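Local coordinates for glutathione peroxidase-like protein (Trypanosoma brucei, PDB 3DWV) that probably reduces hydroperoxides as a tryparedoxin-dependent, glutathione peroxidase-type peroxidase, here in its oxidized form, at residues A55-T69 / E100-F113. The protein carries 1 engineered substitution. Residues are numbered along the deposited sequence; the frame is centred on the assembly and turned at random.
Sequences ASKCGYTKGGYETAT and EIKEFVCTKFKAEF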
loop_
_atom_site.group_PDB
_atom_site.type_symbol
_atom_site.label_atom_id
_atom_site.label_comp_id
_atom_site.label_asym_id
_atom_site.label_seq_id
_atom_site.Cartn_x
_atom_site.Cartn_y
_atom_site.Cartn_z
ATOM N N ALA A 55 -1.727 -1.909 9.050
ATOM C CA ALA A 55 -1.331 -1.801 10.456
ATOM C C ALA A 55 -1.996 -2.969 11.206
ATOM O O ALA A 55 -2.753 -3.713 10.567
ATOM C CB ALA A 55 -1.695 -0.442 11.038
ATOM N N SER A 56 -1.750 -3.160 12.483
ATOM C CA SER A 56 -2.378 -4.248 13.233
ATOM C C SER A 56 -3.902 -4.219 13.149
ATOM O O SER A 56 -4.503 -3.141 12.948
ATOM C CB SER A 56 -2.000 -4.112 14.710
ATOM O OG SER A 56 -0.622 -4.423 14.870
ATOM N N LYS A 57 -4.509 -5.382 13.331
ATOM C CA LYS A 57 -5.957 -5.535 13.199
ATOM C C LYS A 57 -6.634 -5.062 14.484
ATOM O O LYS A 57 -6.541 -5.779 15.487
ATOM C CB LYS A 57 -6.336 -6.988 12.891
ATOM C CG LYS A 57 -7.842 -7.201 12.853
ATOM C CD LYS A 57 -8.199 -8.663 12.561
ATOM C CE LYS A 57 -7.695 -9.595 13.651
ATOM N NZ LYS A 57 -8.149 -11.009 13.335
ATOM N N CYS A 58 -7.328 -3.917 14.427
ATOM C CA CYS A 58 -8.049 -3.478 15.607
ATOM C C CYS A 58 -9.550 -3.752 15.507
ATOM O O CYS A 58 -10.225 -3.744 16.525
ATOM C CB CYS A 58 -7.842 -1.977 15.868
ATOM S SG CYS A 58 -6.087 -1.528 16.026
ATOM N N GLY A 59 -10.046 -3.966 14.292
ATOM C CA GLY A 59 -11.424 -4.375 14.067
ATOM C C GLY A 59 -12.009 -3.648 12.875
ATOM O O GLY A 59 -13.093 -4.031 12.375
ATOM N N TYR A 60 -11.455 -2.510 12.409
ATOM C CA TYR A 60 -12.032 -1.630 11.406
ATOM C C TYR A 60 -10.973 -1.185 10.399
ATOM O O TYR A 60 -9.872 -0.870 10.860
ATOM C CB TYR A 60 -12.718 -0.362 12.035
ATOM C CG TYR A 60 -13.761 -0.916 13.007
ATOM C CD1 TYR A 60 -15.002 -1.420 12.639
ATOM C CD2 TYR A 60 -13.396 -1.005 14.346
ATOM C CE1 TYR A 60 -15.909 -1.949 13.575
ATOM C CE2 TYR A 60 -14.278 -1.528 15.296
ATOM C CZ TYR A 60 -15.514 -1.976 14.911
ATOM O OH TYR A 60 -16.350 -2.511 15.859
ATOM N N THR A 61 -11.297 -1.181 9.095
ATOM C CA THR A 61 -10.376 -0.634 8.081
ATOM C C THR A 61 -11.115 0.303 7.134
ATOM O O THR A 61 -10.589 0.630 6.055
ATOM C CB THR A 61 -9.689 -1.776 7.297
ATOM O OG1 THR A 61 -10.657 -2.555 6.578
ATOM C CG2 THR A 61 -8.972 -2.794 8.201
ATOM N N LYS A 62 -12.362 0.757 7.368
ATOM C CA LYS A 62 -13.095 1.572 6.393
ATOM C C LYS A 62 -13.418 0.859 5.065
ATOM O O LYS A 62 -13.656 1.427 3.958
ATOM C CB LYS A 62 -12.339 2.868 6.084
ATOM C CG LYS A 62 -11.854 3.599 7.306
ATOM C CD LYS A 62 -11.309 4.977 7.006
ATOM C CE LYS A 62 -11.073 5.788 8.268
ATOM N NZ LYS A 62 -12.309 6.072 9.058
ATOM N N GLY A 63 -13.418 -0.464 5.174
ATOM C CA GLY A 63 -13.660 -1.335 4.018
ATOM C C GLY A 63 -12.406 -1.781 3.309
ATOM O O GLY A 63 -12.466 -2.566 2.375
ATOM N N GLY A 64 -11.221 -1.280 3.668
ATOM C CA GLY A 64 -9.965 -1.523 2.978
ATOM C C GLY A 64 -9.547 -2.970 2.944
ATOM O O GLY A 64 -9.151 -3.468 1.865
ATOM N N TYR A 65 -9.643 -3.659 4.094
ATOM C CA TYR A 65 -9.370 -5.091 4.025
ATOM C C TYR A 65 -10.233 -5.827 3.003
ATOM O O TYR A 65 -9.770 -6.729 2.261
ATOM C CB TYR A 65 -9.613 -5.738 5.407
ATOM C CG TYR A 65 -9.528 -7.255 5.370
ATOM C CD1 TYR A 65 -8.275 -7.850 5.497
ATOM C CD2 TYR A 65 -10.627 -8.119 5.244
ATOM C CE1 TYR A 65 -8.139 -9.231 5.478
ATOM C CE2 TYR A 65 -10.487 -9.477 5.208
ATOM C CZ TYR A 65 -9.231 -10.029 5.326
ATOM O OH TYR A 65 -9.156 -11.388 5.303
ATOM N N GLU A 66 -11.528 -5.580 3.044
ATOM C CA GLU A 66 -12.468 -6.299 2.195
ATOM C C GLU A 66 -12.160 -5.992 0.733
ATOM O O GLU A 66 -12.123 -6.881 -0.106
ATOM C CB GLU A 66 -13.914 -5.922 2.467
ATOM C CG GLU A 66 -14.506 -6.248 3.823
ATOM C CD GLU A 66 -15.816 -5.486 4.014
ATOM O OE1 GLU A 66 -16.850 -5.916 3.455
ATOM O OE2 GLU A 66 -15.786 -4.445 4.701
ATOM N N THR A 67 -11.936 -4.701 0.473
ATOM C CA THR A 67 -11.653 -4.255 -0.892
ATOM C C THR A 67 -10.371 -4.882 -1.417
ATOM O O THR A 67 -10.414 -5.476 -2.495
ATOM C CB THR A 67 -11.556 -2.729 -0.967
ATOM O OG1 THR A 67 -12.863 -2.230 -0.657
ATOM C CG2 THR A 67 -11.277 -2.279 -2.387
ATOM N N ALA A 68 -9.289 -4.759 -0.665
ATOM C CA ALA A 68 -8.003 -5.355 -1.127
ATOM C C ALA A 68 -8.174 -6.850 -1.360
ATOM O O ALA A 68 -7.648 -7.383 -2.331
ATOM C CB ALA A 68 -6.876 -5.161 -0.123
ATOM N N THR A 69 -8.870 -7.575 -0.488
ATOM C CA THR A 69 -8.914 -9.038 -0.618
ATOM C C THR A 69 -9.771 -9.442 -1.808
ATOM O O THR A 69 -9.437 -10.350 -2.595
ATOM C CB THR A 69 -9.468 -9.626 0.687
ATOM O OG1 THR A 69 -8.533 -9.335 1.774
ATOM C CG2 THR A 69 -9.644 -11.128 0.586
ATOM N N GLU A 100 -4.955 4.556 19.054
ATOM C CA GLU A 100 -5.743 3.342 18.852
ATOM C C GLU A 100 -5.028 2.082 19.325
ATOM O O GLU A 100 -5.624 1.209 19.946
ATOM C CB GLU A 100 -6.073 3.188 17.364
ATOM C CG GLU A 100 -6.807 1.894 17.057
ATOM C CD GLU A 100 -7.345 1.931 15.635
ATOM O OE1 GLU A 100 -6.585 2.377 14.748
ATOM O OE2 GLU A 100 -8.500 1.523 15.448
ATOM N N ILE A 101 -3.731 1.940 19.023
ATOM C CA ILE A 101 -3.054 0.712 19.477
ATOM C C ILE A 101 -2.647 0.847 20.919
ATOM O O ILE A 101 -2.273 -0.107 21.589
ATOM C CB ILE A 101 -1.899 0.406 18.513
ATOM C CG1 ILE A 101 -2.481 0.332 17.092
ATOM C CG2 ILE A 101 -1.123 -0.819 18.926
ATOM C CD1 ILE A 101 -2.571 -1.025 16.450
ATOM N N LYS A 102 -2.753 2.068 21.470
ATOM C CA LYS A 102 -2.429 2.150 22.900
ATOM C C LYS A 102 -3.657 1.780 23.727
ATOM O O LYS A 102 -3.556 1.068 24.734
ATOM C CB LYS A 102 -1.890 3.531 23.246
ATOM C CG LYS A 102 -2.935 4.622 23.361
ATOM C CD LYS A 102 -2.898 5.349 24.696
ATOM C CE LYS A 102 -3.463 6.757 24.599
ATOM N NZ LYS A 102 -4.917 6.784 24.907
ATOM N N GLU A 103 -4.820 2.257 23.294
ATOM C CA GLU A 103 -6.086 2.089 23.983
ATOM C C GLU A 103 -6.654 0.693 23.851
ATOM O O GLU A 103 -7.260 0.141 24.776
ATOM C CB GLU A 103 -7.109 3.105 23.423
ATOM C CG GLU A 103 -8.290 3.308 24.337
ATOM C CD GLU A 103 -9.336 4.327 23.968
ATOM O OE1 GLU A 103 -9.163 5.109 23.005
ATOM O OE2 GLU A 103 -10.383 4.355 24.663
ATOM N N PHE A 104 -6.533 0.112 22.678
ATOM C CA PHE A 104 -7.227 -1.141 22.379
ATOM C C PHE A 104 -6.289 -2.281 22.015
ATOM O O PHE A 104 -5.152 -2.199 21.556
ATOM C CB PHE A 104 -8.192 -0.827 21.227
ATOM C CG PHE A 104 -9.195 0.280 21.512
ATOM C CD1 PHE A 104 -10.162 0.089 22.483
ATOM C CD2 PHE A 104 -9.182 1.468 20.817
ATOM C CE1 PHE A 104 -11.105 1.075 22.754
ATOM C CE2 PHE A 104 -10.095 2.476 21.076
ATOM C CZ PHE A 104 -11.066 2.279 22.050
ATOM N N VAL A 105 -6.805 -3.492 22.203
ATOM C CA VAL A 105 -6.107 -4.687 21.734
ATOM C C VAL A 105 -6.244 -4.747 20.224
ATOM O O VAL A 105 -7.343 -4.640 19.651
ATOM C CB VAL A 105 -6.653 -5.925 22.458
ATOM C CG1 VAL A 105 -6.162 -7.243 21.868
ATOM C CG2 VAL A 105 -6.259 -5.852 23.929
ATOM N N CYS A 106 -5.090 -4.889 19.581
ATOM C CA CYS A 106 -5.080 -5.044 18.133
ATOM C C CYS A 106 -4.126 -6.184 17.833
ATOM O O CYS A 106 -3.061 -6.170 18.461
ATOM C CB CYS A 106 -4.611 -3.773 17.435
ATOM S SG CYS A 106 -5.600 -2.318 17.850
ATOM N N THR A 107 -4.457 -7.091 16.940
ATOM C CA THR A 107 -3.576 -8.247 16.768
ATOM C C THR A 107 -2.867 -8.215 15.424
ATOM O O THR A 107 -3.073 -7.362 14.538
ATOM C CB THR A 107 -4.459 -9.496 16.934
ATOM O OG1 THR A 107 -5.450 -9.458 15.884
ATOM C CG2 THR A 107 -5.229 -9.535 18.232
ATOM N N LYS A 108 -1.944 -9.160 15.239
ATOM C CA LYS A 108 -1.134 -9.221 14.025
ATOM C C LYS A 108 -1.992 -9.233 12.771
ATOM O O LYS A 108 -2.879 -10.054 12.637
ATOM C CB LYS A 108 -0.255 -10.495 14.034
ATOM C CG LYS A 108 0.645 -10.530 12.815
ATOM C CD LYS A 108 1.323 -11.881 12.581
ATOM C CE LYS A 108 2.559 -11.710 11.706
ATOM N NZ LYS A 108 3.706 -12.614 12.059
ATOM N N PHE A 109 -1.745 -8.344 11.833
ATOM C CA PHE A 109 -2.337 -8.360 10.523
ATOM C C PHE A 109 -2.024 -9.656 9.753
ATOM O O PHE A 109 -0.846 -10.052 9.768
ATOM C CB PHE A 109 -1.805 -7.170 9.709
ATOM C CG PHE A 109 -2.555 -7.102 8.381
ATOM C CD1 PHE A 109 -3.938 -6.866 8.378
ATOM C CD2 PHE A 109 -1.909 -7.311 7.180
ATOM C CE1 PHE A 109 -4.639 -6.816 7.190
ATOM C CE2 PHE A 109 -2.625 -7.200 5.989
ATOM C CZ PHE A 109 -3.979 -6.967 5.983
ATOM N N LYS A 110 -3.092 -10.194 9.165
ATOM C CA LYS A 110 -3.047 -11.391 8.325
ATOM C C LYS A 110 -3.852 -11.219 7.047
ATOM O O LYS A 110 -4.947 -10.650 7.047
ATOM C CB LYS A 110 -3.636 -12.626 9.043
ATOM C CG LYS A 110 -2.869 -13.100 10.270
ATOM C CD LYS A 110 -3.448 -14.317 10.944
ATOM C CE LYS A 110 -4.912 -14.422 11.232
ATOM N NZ LYS A 110 -5.526 -13.530 12.251
ATOM N N ALA A 111 -3.335 -11.777 5.956
ATOM C CA ALA A 111 -3.996 -11.682 4.663
ATOM C C ALA A 111 -3.562 -12.771 3.672
ATOM O O ALA A 111 -2.553 -13.472 3.758
ATOM C CB ALA A 111 -3.712 -10.313 4.068
ATOM N N GLU A 112 -4.359 -12.901 2.589
ATOM C CA GLU A 112 -4.060 -13.864 1.540
ATOM C C GLU A 112 -2.960 -13.384 0.602
ATOM O O GLU A 112 -2.337 -14.179 -0.111
ATOM C CB GLU A 112 -5.365 -14.049 0.775
ATOM C CG GLU A 112 -6.283 -15.107 1.372
ATOM C CD GLU A 112 -7.368 -15.407 0.335
ATOM O OE1 GLU A 112 -7.042 -16.066 -0.686
ATOM O OE2 GLU A 112 -8.483 -14.929 0.595
ATOM N N PHE A 113 -2.737 -12.063 0.598
ATOM C CA PHE A 113 -1.758 -11.435 -0.312
ATOM C C PHE A 113 -0.449 -11.206 0.422
ATOM O O PHE A 113 -0.469 -11.293 1.663
ATOM C CB PHE A 113 -2.318 -10.134 -0.880
ATOM C CG PHE A 113 -3.133 -9.262 0.059
ATOM C CD1 PHE A 113 -2.513 -8.410 0.947
ATOM C CD2 PHE A 113 -4.502 -9.258 0.108
ATOM C CE1 PHE A 113 -3.179 -7.565 1.820
ATOM C CE2 PHE A 113 -5.220 -8.432 0.941
ATOM C CZ PHE A 113 -4.578 -7.582 1.855
HETATM O O HOH W 1 -6.123 -12.311 15.336
HETATM O O HOH W 2 -5.456 -10.789 11.533
HETATM O O HOH W 3 -10.091 -3.819 19.350
#
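Glu100 and Ile101, on the short helix 100-103, both lean on Cys58. The Glu100 chain runs out extended past the sulfur, with CG 3.6 Å from Cys58 SG and the carboxylate beside Cys58 CB, while CD1 of Ile101 touches both that sulfur and CB of Ser56. After the helix the chain straightens, and a water joins Val105 O to Cys58 O, donating to both. Cys106 then closes the covalent link: its SG sits 2.0 Å from Cys58 SG, with the disulfide torsion at 106°. Each SG stands anti to its own carbonyl carbon (chi1 -56° for Cys58, -57° for Cys106), which lets the two sulfurs meet between the backbones.

The next residue locks the backbones together. Thr107 and Lys57 form a single antiparallel, hydrogen-bonded bridge: Lys57 N gives a short bond of 2.7 Å to Thr107 O, in the carbonyl plane, and Thr107 N returns one of 2.9 Å to Lys57 O. Their side chains run alongside each other, CE of Lys57 lying 3.2 Å from Thr107 OG1, and a water ties that hydroxyl to Lys57 NZ. Lys57 NZ and Lys110 NZ lie only 3.8 Å apart; a second water, accepting from Lys110 NZ and weakly from Lys57 NZ while donating to Lys108 O, would be expected to ease their repulsion.

Phe109 sets its CB against Ala55 O and its CE1 at the edge of the Tyr65 ring; Lys110 O meets that ring's edge too. Farther on, Glu112 OE2, hydrogen-bonded to Asn73 ND2, makes only van der Waals contact with Thr69 CG2. Phe113 packs its ring against helix 64-75, CE2 3.8 Å from Ala68 CB and Thr69 OG1 at the ring edge, and reaches strand 81-86 at Val82 and Ala84.

The whole is a loop strapped along the one carrying Cys58, the predicted active-site residue of this thioredoxin-fold peroxidase, caught with Cys106 as the intramolecular disulfide of the oxidized enzyme.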